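Local structure of cutinase-like protein (Cryptococcus sp., 2CZQ) at residues V10-R15 with I64-S69; R28-Q33 with I80-S85; S32-A37 with K195-K200; K156-C161 with Q190-K195. The protein probably hydrolyses carboxylic esters, as a cutinase-like enzyme with the alpha/beta hydrolase fold. One frame throughout, in Å; residues are numbered along the deposited sequence. Where two conformers were deposited one is given.

How the contacts relate
All four contacts belong to one parallel sheet and the helices that cover it. Contact 1 puts helix 57-73 on one side of strand 9-14. On the other side, helices 28-37 and 187-200 lie next to each other: contact 2 ties the first to strand 78-84, contact 4 sets the second on strand 157-160, and contact 3 joins the two helices. The centres of contacts 1 and 2 lie about 12 Å apart. The centres of contacts 2 and 3 lie about 10 Å apart. Along the chain contacts 1 and 2 interleave, contact 3 joins segments 158 residues apart, and contact 4 falls within that span up to the shared Lys195. This builds an alpha/beta hydrolase sandwich.

Contact 1. Residues V10-R15 with I64-S69; sequences VLINTR and IRRINS
Arg66 reaches from helix 57-73 to the strand and lays its guanidinium against Val10, while its aliphatic stem runs over Ile12. Both methyls of Val10 lie over one face of the guanidinium, CG1 offset toward the rim and CG2 nearest, 3.5 Å from Arg66 NH2 and 3.9 Å from Arg66 CZ. Arg66 gets there by setting CG anti to its backbone nitrogen (chi1 -177°) and then bending at the next bond (chi2 64°), which turns the chain along the strand toward Val10.

Ile12 points its extended branch into the helix, and its end methyl is shared. Ile12 CD1 touches Arg66 CG at 3.8 Å, where the two chains meet at a slant, and it touches Ile67 CG1 at the same 3.8 Å, with the two isoleucines nearly at right angles. The helix segment runs almost antiparallel to the strand, 168° between directions and 10.1 Å between axes. Helix 57-73 is the connection in a beta-alpha-beta crossover from strand 41-45 to strand 78-84, and it passes over strand 9-14, which lies between them in the sheet.

Not one hydrogen bond crosses here. Van der Waals contact joins helix to sheet: apolar round Ile12, and methyl against guanidinium at Val10. The charged end remains able to bind an anion, and NH2 does hydrogen-bond a citrate probably derived from the crystallisation liquor.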
loop_
_atom_site.group_PDB
_atom_site.type_symbol
_atom_site.label_atom_id
_atom_site.label_comp_id
_atom_site.label_asym_id
_atom_site.label_seq_id
_atom_site.Cartn_x
_atom_site.Cartn_y
_atom_site.Cartn_z
ATOM N N VAL A 10 -6.573 -9.196 6.928
ATOM C CA VAL A 10 -7.326 -8.165 6.236
ATOM C C VAL A 10 -6.383 -7.426 5.298
ATOM O O VAL A 10 -5.284 -7.016 5.696
ATOM C CB VAL A 10 -7.972 -7.161 7.214
ATOM C CG1 VAL A 10 -8.923 -6.234 6.478
ATOM C CG2 VAL A 10 -8.706 -7.885 8.329
ATOM N N LEU A 11 -6.833 -7.275 4.058
ATOM C CA LEU A 11 -6.164 -6.452 3.062
ATOM C C LEU A 11 -6.866 -5.104 3.096
ATOM O O LEU A 11 -7.968 -4.951 2.567
ATOM C CB LEU A 11 -6.257 -7.106 1.678
ATOM C CG LEU A 11 -5.818 -8.576 1.607
ATOM C CD1 LEU A 11 -6.078 -9.156 0.227
ATOM C CD2 LEU A 11 -4.349 -8.743 1.985
ATOM N N ILE A 12 -6.255 -4.151 3.791
ATOM C CA ILE A 12 -6.814 -2.817 3.918
ATOM C C ILE A 12 -6.276 -2.013 2.752
ATOM O O ILE A 12 -5.062 -1.824 2.641
ATOM C CB ILE A 12 -6.395 -2.165 5.261
ATOM C CG1 ILE A 12 -7.013 -2.911 6.452
ATOM C CG2 ILE A 12 -6.763 -0.671 5.279
ATOM C CD1 ILE A 12 -6.510 -2.452 7.814
ATOM N N ASN A 13 -7.169 -1.555 1.882
ATOM C CA ASN A 13 -6.737 -0.801 0.713
ATOM C C ASN A 13 -7.384 0.567 0.663
ATOM O O ASN A 13 -8.594 0.707 0.882
ATOM C CB ASN A 13 -6.959 -1.587 -0.588
ATOM C CG ASN A 13 -8.413 -1.620 -1.024
ATOM O OD1 ASN A 13 -8.813 -0.887 -1.933
ATOM N ND2 ASN A 13 -9.213 -2.465 -0.380
ATOM N N THR A 14 -6.554 1.570 0.390
ATOM C CA THR A 14 -6.987 2.952 0.315
ATOM C C THR A 14 -6.801 3.438 -1.116
ATOM O O THR A 14 -5.702 3.364 -1.682
ATOM C CB THR A 14 -6.201 3.809 1.310
ATOM O OG1 THR A 14 -6.290 3.215 2.609
ATOM C CG2 THR A 14 -6.838 5.185 1.468
ATOM N N ARG A 15 -7.890 3.932 -1.692
ATOM C CA ARG A 15 -7.974 4.195 -3.121
ATOM C C ARG A 15 -7.459 5.575 -3.512
ATOM O O ARG A 15 -7.171 6.424 -2.661
ATOM C CB ARG A 15 -9.417 4.022 -3.586
ATOM C CG ARG A 15 -10.335 5.164 -3.201
ATOM C CD ARG A 15 -11.781 4.773 -3.283
ATOM N NE ARG A 15 -12.710 5.881 -3.087
ATOM C CZ ARG A 15 -13.100 6.341 -1.907
ATOM N NH1 ARG A 15 -12.624 5.818 -0.783
ATOM N NH2 ARG A 15 -13.982 7.329 -1.848
ATOM N N ILE A 64 -6.315 3.149 10.480
ATOM C CA ILE A 64 -5.913 2.859 11.847
ATOM C C ILE A 64 -7.091 2.319 12.654
ATOM O O ILE A 64 -6.933 1.383 13.439
ATOM C CB ILE A 64 -5.253 4.097 12.488
ATOM C CG1 ILE A 64 -3.928 4.404 11.771
ATOM C CG2 ILE A 64 -5.037 3.873 13.980
ATOM C CD1 ILE A 64 -3.279 5.714 12.174
ATOM N N ARG A 65 -8.277 2.884 12.427
ATOM C CA ARG A 65 -9.501 2.386 13.054
ATOM C C ARG A 65 -9.703 0.898 12.758
ATOM O O ARG A 65 -9.979 0.111 13.672
ATOM C CB ARG A 65 -10.715 3.202 12.602
ATOM C CG ARG A 65 -12.067 2.646 13.045
ATOM C CD ARG A 65 -13.192 2.927 12.056
ATOM N NE ARG A 65 -13.700 1.716 11.411
ATOM C CZ ARG A 65 -13.126 1.090 10.385
ATOM N NH1 ARG A 65 -11.994 1.537 9.864
ATOM N NH2 ARG A 65 -13.686 -0.002 9.883
ATOM N N ARG A 66 -9.567 0.511 11.491
ATOM C CA ARG A 66 -9.753 -0.887 11.113
ATOM C C ARG A 66 -8.703 -1.787 11.760
ATOM O O ARG A 66 -9.028 -2.880 12.229
ATOM C CB ARG A 66 -9.764 -1.070 9.589
ATOM C CG ARG A 66 -10.035 -2.499 9.135
ATOM C CD ARG A 66 -11.414 -2.986 9.531
ATOM N NE ARG A 66 -11.703 -4.375 9.189
ATOM C CZ ARG A 66 -11.352 -5.433 9.920
ATOM N NH1 ARG A 66 -10.642 -5.286 11.032
ATOM N NH2 ARG A 66 -11.718 -6.649 9.533
ATOM N N ILE A 67 -7.454 -1.328 11.784
ATOM C CA ILE A 67 -6.385 -2.091 12.421
ATOM C C ILE A 67 -6.720 -2.348 13.890
ATOM O O ILE A 67 -6.660 -3.486 14.370
ATOM C CB ILE A 67 -5.036 -1.352 12.301
ATOM C CG1 ILE A 67 -4.551 -1.360 10.851
ATOM C CG2 ILE A 67 -3.989 -1.964 13.245
ATOM C CD1 ILE A 67 -3.379 -0.429 10.603
ATOM N N ASN A 68 -7.074 -1.284 14.603
ATOM C CA ASN A 68 -7.317 -1.396 16.030
ATOM C C ASN A 68 -8.583 -2.180 16.355
ATOM O O ASN A 68 -8.598 -2.965 17.303
ATOM C CB ASN A 68 -7.312 -0.017 16.683
ATOM C CG ASN A 68 -5.921 0.601 16.727
ATOM O OD1 ASN A 68 -4.912 -0.102 16.748
ATOM N ND2 ASN A 68 -5.866 1.926 16.735
ATOM N N SER A 69 -9.633 -2.002 15.558
ATOM C CA SER A 69 -10.867 -2.755 15.783
ATOM C C SER A 69 -10.642 -4.249 15.579
ATOM O O SER A 69 -11.159 -5.067 16.345
ATOM C CB SER A 69 -11.972 -2.282 14.837
ATOM O OG SER A 69 -12.378 -0.961 15.128
#

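Contact 2. Residues R28-Q33 with I80-S85; sequences RTMNSQ and ILQGYS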
loop_
_atom_site.group_PDB
_atom_site.type_symbol
_atom_site.label_atom_id
_atom_site.label_comp_id
_atom_site.label_asym_id
_atom_site.label_seq_id
_atom_site.Cartn_x
_atom_site.Cartn_y
_atom_site.Cartn_z
ATOM N N ARG A 28 -7.404 -4.742 -7.260
ATOM C CA ARG A 28 -8.449 -5.732 -7.508
ATOM C C ARG A 28 -7.892 -7.096 -7.921
ATOM O O ARG A 28 -8.273 -8.126 -7.359
ATOM C CB ARG A 28 -9.417 -5.214 -8.572
ATOM C CG ARG A 28 -10.766 -5.913 -8.602
ATOM C CD ARG A 28 -11.805 -5.251 -9.509
ATOM N NE ARG A 28 -11.609 -3.805 -9.639
ATOM C CZ ARG A 28 -12.540 -2.887 -9.398
ATOM N NH1 ARG A 28 -13.758 -3.240 -9.006
ATOM N NH2 ARG A 28 -12.251 -1.602 -9.550
ATOM N N THR A 29 -7.000 -7.114 -8.905
ATOM C CA THR A 29 -6.471 -8.382 -9.375
ATOM C C THR A 29 -5.639 -9.073 -8.306
ATOM O O THR A 29 -5.904 -10.227 -7.969
ATOM C CB THR A 29 -5.694 -8.184 -10.668
ATOM O OG1 THR A 29 -6.638 -7.848 -11.690
ATOM C CG2 THR A 29 -5.065 -9.496 -11.143
ATOM N N MET A 30 -4.663 -8.372 -7.740
ATOM C CA MET A 30 -3.821 -9.016 -6.741
ATOM C C MET A 30 -4.648 -9.520 -5.566
ATOM O O MET A 30 -4.364 -10.586 -5.025
ATOM C CB MET A 30 -2.678 -8.112 -6.274
ATOM C CG MET A 30 -3.090 -6.906 -5.435
ATOM S SD MET A 30 -1.699 -5.852 -5.010
ATOM C CE MET A 30 -1.353 -5.077 -6.601
ATOM N N ASN A 31 -5.680 -8.772 -5.177
ATOM C CA ASN A 31 -6.474 -9.190 -4.030
ATOM C C ASN A 31 -7.341 -10.402 -4.313
ATOM O O ASN A 31 -7.551 -11.228 -3.423
ATOM C CB ASN A 31 -7.263 -8.025 -3.456
ATOM C CG ASN A 31 -6.373 -7.048 -2.732
ATOM O OD1 ASN A 31 -5.193 -7.322 -2.519
ATOM N ND2 ASN A 31 -6.934 -5.917 -2.331
ATOM N N SER A 32 -7.817 -10.529 -5.549
ATOM C CA SER A 32 -8.460 -11.767 -5.970
ATOM C C SER A 32 -7.480 -12.944 -5.862
ATOM O O SER A 32 -7.858 -14.036 -5.455
ATOM C CB SER A 32 -9.070 -11.638 -7.369
ATOM O OG SER A 32 -8.085 -11.681 -8.379
ATOM N N GLN A 33 -6.217 -12.712 -6.209
ATOM C CA GLN A 33 -5.201 -13.757 -6.127
ATOM C C GLN A 33 -4.857 -14.119 -4.683
ATOM O O GLN A 33 -4.735 -15.297 -4.346
ATOM C CB GLN A 33 -3.930 -13.331 -6.855
ATOM C CG GLN A 33 -4.078 -13.123 -8.345
ATOM C CD GLN A 33 -2.744 -12.818 -8.966
ATOM O OE1 GLN A 33 -2.045 -13.729 -9.427
ATOM N NE2 GLN A 33 -2.358 -11.553 -8.945
ATOM N N ILE A 80 -2.262 -6.544 5.640
ATOM C CA ILE A 80 -1.466 -5.900 4.598
ATOM C C ILE A 80 -2.138 -4.558 4.339
ATOM O O ILE A 80 -3.352 -4.500 4.139
ATOM C CB ILE A 80 -1.435 -6.725 3.291
ATOM C CG1 ILE A 80 -0.907 -8.150 3.525
ATOM C CG2 ILE A 80 -0.635 -5.987 2.205
ATOM C CD1 ILE A 80 0.558 -8.246 3.936
ATOM N N LEU A 81 -1.360 -3.480 4.360
ATOM C CA LEU A 81 -1.873 -2.156 4.016
ATOM C C LEU A 81 -1.483 -1.822 2.585
ATOM O O LEU A 81 -0.302 -1.892 2.234
ATOM C CB LEU A 81 -1.330 -1.077 4.956
ATOM C CG LEU A 81 -1.457 -1.337 6.458
ATOM C CD1 LEU A 81 -0.962 -0.130 7.240
ATOM C CD2 LEU A 81 -2.880 -1.708 6.855
ATOM N N GLN A 82 -2.476 -1.461 1.778
ATOM C CA GLN A 82 -2.284 -1.164 0.366
ATOM C C GLN A 82 -2.783 0.238 0.101
ATOM O O GLN A 82 -3.856 0.611 0.571
ATOM C CB GLN A 82 -3.080 -2.146 -0.486
ATOM C CG GLN A 82 -2.715 -3.603 -0.253
ATOM C CD GLN A 82 -3.703 -4.570 -0.874
ATOM O OE1 GLN A 82 -4.904 -4.304 -0.904
ATOM N NE2 GLN A 82 -3.198 -5.704 -1.363
ATOM N N GLY A 83 -2.031 1.019 -0.669
ATOM C CA GLY A 83 -2.476 2.354 -1.014
ATOM C C GLY A 83 -2.047 2.766 -2.403
ATOM O O GLY A 83 -0.909 2.503 -2.806
ATOM N N TYR A 84 -2.965 3.396 -3.131
ATOM C CA TYR A 84 -2.716 3.900 -4.478
ATOM C C TYR A 84 -2.906 5.409 -4.502
ATOM O O TYR A 84 -3.965 5.912 -4.122
ATOM C CB TYR A 84 -3.690 3.244 -5.459
ATOM C CG TYR A 84 -3.714 3.851 -6.849
ATOM C CD1 TYR A 84 -2.533 4.124 -7.554
ATOM C CD2 TYR A 84 -4.927 4.168 -7.455
ATOM C CE1 TYR A 84 -2.566 4.683 -8.832
ATOM C CE2 TYR A 84 -4.973 4.728 -8.720
ATOM C CZ TYR A 84 -3.795 4.987 -9.405
ATOM O OH TYR A 84 -3.864 5.539 -10.665
ATOM N N SER A 85 -1.881 6.126 -4.969
ATOM C CA SER A 85 -1.977 7.566 -5.210
ATOM C C SER A 85 -2.323 8.283 -3.896
ATOM O O SER A 85 -1.585 8.120 -2.923
ATOM C CB SER A 85 -2.939 7.860 -6.365
ATOM O OG SER A 85 -2.729 9.166 -6.847
#
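Asn31 of helix 28-37 and Gln82 of strand 78-84 meet amide to amide, and their paired hydrogen bonds carry the contact. Gln82 NE2 donates to Asn31 OD1 at 2.8 Å with an N-H...O angle of 167°, and Asn31 ND2 returns a bond to Gln82 OE1 at 3.0 Å. Both acceptors are used on a lone pair in the carbonyl plane, and each partner lies in the plane of the donating amide. The two groups are therefore almost coplanar, 7° apart, closing a ring of two bonds. Gln82 is extended beyond CG (chi2 168°), which carries its amide across the gap to the helix.

Van der Waals contact adds little: Met30 SD passes Gln82 NE2 at 3.9 Å as the side chains slide by in opposite directions. Beyond them, Leu11 lies against Asn31 and Phe27 against Gln82.

Gln82 directly precedes Gly83, and Ser85 follows two residues later; their sequence pattern and strained turn fit the nucleophile elbow of this fold, with Ser85 OG hydrogen-bonded to His180 NE2.

Each buried amide thus supplies the other with one donor and one acceptor, and Gln23 OE1, from a neighbouring loop, takes a second bond from Asn31 ND2. Two bonds at once also fix the rotation of both groups and join the helix to the strand that leads into the elbow.

Contact 3. Residues S32-A37 with K195-K200; sequences SQITAA and KFAVNK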
loop_
_atom_site.group_PDB
_atom_site.type_symbol
_atom_site.label_atom_id
_atom_site.label_comp_id
_atom_site.label_asym_id
_atom_site.label_seq_id
_atom_site.Cartn_x
_atom_site.Cartn_y
_atom_site.Cartn_z
ATOM N N SER A 32 -7.817 -10.529 -5.549
ATOM C CA SER A 32 -8.460 -11.767 -5.970
ATOM C C SER A 32 -7.480 -12.944 -5.862
ATOM O O SER A 32 -7.858 -14.036 -5.455
ATOM C CB SER A 32 -9.070 -11.638 -7.369
ATOM O OG SER A 32 -8.085 -11.681 -8.379
ATOM N N GLN A 33 -6.217 -12.712 -6.209
ATOM C CA GLN A 33 -5.201 -13.757 -6.127
ATOM C C GLN A 33 -4.857 -14.119 -4.683
ATOM O O GLN A 33 -4.735 -15.297 -4.346
ATOM C CB GLN A 33 -3.930 -13.331 -6.855
ATOM C CG GLN A 33 -4.078 -13.123 -8.345
ATOM C CD GLN A 33 -2.744 -12.818 -8.966
ATOM O OE1 GLN A 33 -2.045 -13.729 -9.427
ATOM N NE2 GLN A 33 -2.358 -11.553 -8.945
ATOM N N ILE A 34 -4.691 -13.106 -3.838
ATOM C CA ILE A 34 -4.296 -13.328 -2.448
ATOM C C ILE A 34 -5.389 -14.094 -1.713
ATOM O O ILE A 34 -5.111 -15.092 -1.047
ATOM C CB ILE A 34 -3.999 -11.995 -1.726
ATOM C CG1 ILE A 34 -2.805 -11.269 -2.352
ATOM C CG2 ILE A 34 -3.763 -12.227 -0.232
ATOM C CD1 ILE A 34 -2.848 -9.762 -2.149
ATOM N N THR A 35 -6.630 -13.625 -1.836
ATOM C CA THR A 35 -7.733 -14.262 -1.121
ATOM C C THR A 35 -8.036 -15.660 -1.643
ATOM O O THR A 35 -8.527 -16.493 -0.892
ATOM C CB THR A 35 -9.011 -13.401 -1.097
ATOM O OG1 THR A 35 -9.420 -13.072 -2.433
ATOM C CG2 THR A 35 -8.760 -12.069 -0.372
ATOM N N ALA A 36 -7.741 -15.921 -2.915
ATOM C CA ALA A 36 -7.879 -17.272 -3.454
ATOM C C ALA A 36 -6.766 -18.193 -2.960
ATOM O O ALA A 36 -6.974 -19.403 -2.823
ATOM C CB ALA A 36 -7.914 -17.254 -4.979
ATOM N N ALA A 37 -5.595 -17.624 -2.687
ATOM C CA ALA A 37 -4.439 -18.406 -2.252
ATOM C C ALA A 37 -4.490 -18.761 -0.770
ATOM O O ALA A 37 -4.101 -19.864 -0.376
ATOM C CB ALA A 37 -3.147 -17.668 -2.573
ATOM N N LYS A 195 2.276 -11.777 -4.678
ATOM C CA LYS A 195 3.337 -12.580 -4.079
ATOM C C LYS A 195 3.841 -11.967 -2.779
ATOM O O LYS A 195 4.082 -12.680 -1.801
ATOM C CB LYS A 195 4.494 -12.781 -5.055
ATOM C CG LYS A 195 4.144 -13.691 -6.209
ATOM C CD LYS A 195 5.344 -14.092 -7.042
ATOM C CE LYS A 195 4.890 -15.033 -8.148
ATOM N NZ LYS A 195 5.999 -15.624 -8.944
ATOM N N PHE A 196 3.992 -10.644 -2.779
ATOM C CA PHE A 196 4.438 -9.908 -1.602
ATOM C C PHE A 196 3.500 -10.175 -0.425
ATOM O O PHE A 196 3.942 -10.563 0.659
ATOM C CB PHE A 196 4.500 -8.413 -1.924
ATOM C CG PHE A 196 4.766 -7.529 -0.737
ATOM C CD1 PHE A 196 6.053 -7.369 -0.244
ATOM C CD2 PHE A 196 3.726 -6.828 -0.131
ATOM C CE1 PHE A 196 6.300 -6.528 0.837
ATOM C CE2 PHE A 196 3.967 -5.993 0.952
ATOM C CZ PHE A 196 5.256 -5.842 1.431
ATOM N N ALA A 197 2.205 -9.977 -0.652
ATOM C CA ALA A 197 1.216 -10.158 0.404
ATOM C C ALA A 197 1.184 -11.595 0.908
ATOM O O ALA A 197 1.232 -11.828 2.112
ATOM C CB ALA A 197 -0.149 -9.737 -0.069
ATOM N N VAL A 198 1.106 -12.563 -0.001
ATOM C CA VAL A 198 1.007 -13.957 0.420
ATOM C C VAL A 198 2.237 -14.351 1.239
ATOM O O VAL A 198 2.118 -14.973 2.301
ATOM C CB VAL A 198 0.778 -14.912 -0.771
ATOM C CG1 VAL A 198 0.950 -16.367 -0.352
ATOM C CG2 VAL A 198 -0.610 -14.695 -1.352
ATOM N N ASN A 199 3.418 -13.961 0.770
ATOM C CA ASN A 199 4.640 -14.270 1.504
ATOM C C ASN A 199 4.708 -13.586 2.868
ATOM O O ASN A 199 5.046 -14.227 3.862
ATOM C CB ASN A 199 5.876 -13.951 0.666
ATOM C CG ASN A 199 6.256 -15.091 -0.247
ATOM O OD1 ASN A 199 6.929 -16.031 0.169
ATOM N ND2 ASN A 199 5.809 -15.027 -1.494
ATOM N N LYS A 200 4.351 -12.305 2.932
ATOM C CA LYS A 200 4.354 -11.601 4.214
ATOM C C LYS A 200 3.342 -12.196 5.192
ATOM O O LYS A 200 3.558 -12.161 6.404
ATOM C CB LYS A 200 4.109 -10.101 4.034
ATOM C CG LYS A 200 5.248 -9.335 3.353
ATOM C CD LYS A 200 6.550 -9.429 4.130
ATOM C CE LYS A 200 7.589 -8.471 3.574
ATOM N NZ LYS A 200 8.969 -8.825 4.016
#
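Lys195 O, in the same turn as Ala197 and Val198, which meet Ile34 and Ala37, is gripped twice by Asn199. The backbone Asn199 N donates to it at 2.9 Å in the ordinary helical way, and Asn199 ND2, in one of two deposited conformers, adds a bond of equal length. The two donors arrive from opposite faces of the carbonyl plane, the amide standing 38° out of it instead of on a lone pair. In that conformer ND2 also bonds Ala205 OXT at the chain terminus, which ties the tail to helix 187-200.

Across the interface everything is apolar. Ile34 CD1 presses on Ala197 CB at 3.4 Å, tighter than usual for two carbons, and Ile34 CG1 follows at 3.8 Å from the same Ala197 CB. With CG1 anti to the carbonyl carbon (chi1 -64°), the long branch of Ile34 is brought over the alanine. Val198 slides past Ile34 in the opposite direction. Its CG2 methyl, 4.1 Å from both Ile34 CA and Ala37 CB, rests against the helix backbone between those two residues.

The segments run in the same general direction, crossing at -31° with axes 9.4 Å apart. On the sheet side Ile34 also touches Leu11, and Ala197 touches Ile80, so the pair sits on strands 9-14 and 78-84.

Alanine and valine methyls at the interface are consistent with this spacing. The contact rests on close fit and burial of apolar surface, and no polar bond crosses between the two segments.

Contact 4. Residues K156-C161 with Q190-K195; sequences KTLDVC and QTMGYK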
loop_
_atom_site.group_PDB
_atom_site.type_symbol
_atom_site.label_atom_id
_atom_site.label_comp_id
_atom_site.label_asym_id
_atom_site.label_seq_id
_atom_site.Cartn_x
_atom_site.Cartn_y
_atom_site.Cartn_z
ATOM N N LYS A 156 9.511 -3.982 5.506
ATOM C CA LYS A 156 8.295 -4.715 5.159
ATOM C C LYS A 156 7.370 -3.900 4.251
ATOM O O LYS A 156 6.168 -4.141 4.193
ATOM C CB LYS A 156 7.579 -5.246 6.405
ATOM C CG LYS A 156 7.090 -4.180 7.354
ATOM C CD LYS A 156 6.519 -4.828 8.604
ATOM C CE LYS A 156 6.186 -3.782 9.650
ATOM N NZ LYS A 156 5.526 -4.381 10.849
ATOM N N THR A 157 7.958 -2.958 3.519
ATOM C CA THR A 157 7.246 -2.150 2.543
ATOM C C THR A 157 7.770 -2.445 1.144
ATOM O O THR A 157 8.959 -2.721 0.949
ATOM C CB THR A 157 7.434 -0.655 2.878
ATOM O OG1 THR A 157 6.858 -0.379 4.160
ATOM C CG2 THR A 157 6.673 0.251 1.909
ATOM N N LEU A 158 6.863 -2.375 0.180
ATOM C CA LEU A 158 7.211 -2.338 -1.222
ATOM C C LEU A 158 6.520 -1.114 -1.788
ATOM O O LEU A 158 5.288 -1.022 -1.744
ATOM C CB LEU A 158 6.712 -3.587 -1.938
ATOM C CG LEU A 158 7.684 -4.726 -2.234
ATOM C CD1 LEU A 158 6.991 -5.732 -3.135
ATOM C CD2 LEU A 158 8.991 -4.256 -2.867
ATOM N N ASP A 159 7.317 -0.156 -2.257
ATOM C CA ASP A 159 6.805 1.076 -2.844
ATOM C C ASP A 159 7.077 1.034 -4.347
ATOM O O ASP A 159 8.207 1.244 -4.807
ATOM C CB ASP A 159 7.436 2.299 -2.180
ATOM C CG ASP A 159 6.739 3.587 -2.547
ATOM O OD1 ASP A 159 5.807 3.541 -3.387
ATOM O OD2 ASP A 159 7.069 4.682 -2.036
ATOM N N VAL A 160 6.025 0.718 -5.090
ATOM C CA VAL A 160 6.109 0.458 -6.515
ATOM C C VAL A 160 5.783 1.727 -7.285
ATOM O O VAL A 160 4.683 2.279 -7.169
ATOM C CB VAL A 160 5.159 -0.690 -6.919
ATOM C CG1 VAL A 160 5.304 -1.023 -8.396
ATOM C CG2 VAL A 160 5.395 -1.925 -6.053
ATOM N N CYS A 161 6.755 2.188 -8.061
ATOM C CA CYS A 161 6.603 3.401 -8.844
ATOM C C CYS A 161 6.968 3.078 -10.276
ATOM O O CYS A 161 8.119 2.748 -10.571
ATOM C CB CYS A 161 7.505 4.514 -8.305
ATOM S SG CYS A 161 7.358 6.053 -9.237
ATOM N N GLN A 190 0.664 -6.299 -10.413
ATOM C CA GLN A 190 -0.343 -7.132 -9.768
ATOM C C GLN A 190 0.282 -8.405 -9.208
ATOM O O GLN A 190 0.009 -8.791 -8.076
ATOM C CB GLN A 190 -1.498 -7.452 -10.721
ATOM C CG GLN A 190 -2.336 -6.236 -11.114
ATOM C CD GLN A 190 -2.890 -5.504 -9.910
ATOM O OE1 GLN A 190 -3.482 -6.120 -9.024
ATOM N NE2 GLN A 190 -2.691 -4.190 -9.866
ATOM N N THR A 191 1.148 -9.041 -9.990
ATOM C CA THR A 191 1.776 -10.275 -9.540
ATOM C C THR A 191 2.701 -10.024 -8.359
ATOM O O THR A 191 2.685 -10.772 -7.384
ATOM C CB THR A 191 2.518 -10.946 -10.690
ATOM O OG1 THR A 191 1.606 -11.145 -11.780
ATOM C CG2 THR A 191 2.990 -12.342 -10.279
ATOM N N MET A 192 3.501 -8.969 -8.442
ATOM C CA MET A 192 4.393 -8.617 -7.347
ATOM C C MET A 192 3.611 -8.370 -6.064
ATOM O O MET A 192 4.031 -8.806 -4.995
ATOM C CB MET A 192 5.183 -7.381 -7.744
ATOM C CG MET A 192 6.286 -6.973 -6.817
ATOM S SD MET A 192 7.416 -5.835 -7.638
ATOM C CE MET A 192 6.300 -4.601 -8.358
ATOM N N GLY A 193 2.489 -7.663 -6.172
ATOM C CA GLY A 193 1.670 -7.358 -5.008
ATOM C C GLY A 193 1.057 -8.591 -4.371
ATOM O O GLY A 193 0.998 -8.702 -3.143
ATOM N N TYR A 194 0.598 -9.516 -5.209
ATOM C CA TYR A 194 0.039 -10.778 -4.740
ATOM C C TYR A 194 1.114 -11.620 -4.043
ATOM O O TYR A 194 0.899 -12.103 -2.932
ATOM C CB TYR A 194 -0.657 -11.524 -5.896
ATOM C CG TYR A 194 -0.374 -13.004 -5.965
ATOM C CD1 TYR A 194 0.487 -13.517 -6.933
ATOM C CD2 TYR A 194 -0.950 -13.893 -5.060
ATOM C CE1 TYR A 194 0.764 -14.872 -7.003
ATOM C CE2 TYR A 194 -0.677 -15.250 -5.122
ATOM C CZ TYR A 194 0.179 -15.733 -6.093
ATOM O OH TYR A 194 0.450 -17.077 -6.133
ATOM N N LYS A 195 2.276 -11.777 -4.678
ATOM C CA LYS A 195 3.337 -12.580 -4.079
ATOM C C LYS A 195 3.841 -11.967 -2.779
ATOM O O LYS A 195 4.082 -12.680 -1.801
ATOM C CB LYS A 195 4.494 -12.781 -5.055
ATOM C CG LYS A 195 4.144 -13.691 -6.209
ATOM C CD LYS A 195 5.344 -14.092 -7.042
ATOM C CE LYS A 195 4.890 -15.033 -8.148
ATOM N NZ LYS A 195 5.999 -15.624 -8.944
#
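Met192 leaves helix 187-200 with CG anti to its backbone nitrogen (chi1 -172°) and bends only at its last torsion (chi3 49°), which brings the terminal methyl up to the end of Val160. Val160 has CG1 anti to its backbone nitrogen (chi1 -177°) and CG2 beside it, and both methyls face the methionine end, so that the side chains meet tip to tip: Met192 CE is 3.6 Å from Val160 CG2 and 3.7 Å from Val160 CG1.

Nearer the helix backbone, Leu158 crosses the methionine at a slant, its CD1 lying 3.9 Å from Met192 CG. Leu158 was modelled in two conformers, so this second touch is less certain than the first. No hydrogen bond joins the segments; one long unbranched chain spans two residues of the strand, which stand on the same side of it.

Val127 of the end strand 126-127 also touches Leu158, Val160 and Met192, completing the apolar patch. Phe112 of strand 108-114 meets Val160 as well. On the helix's other flank, Gln190 OE1 accepts from Met30 N and Tyr194 packs on Met30, so helix 187-200 covers strand 157-160 and lies beside helix 28-37 on that face of the sheet.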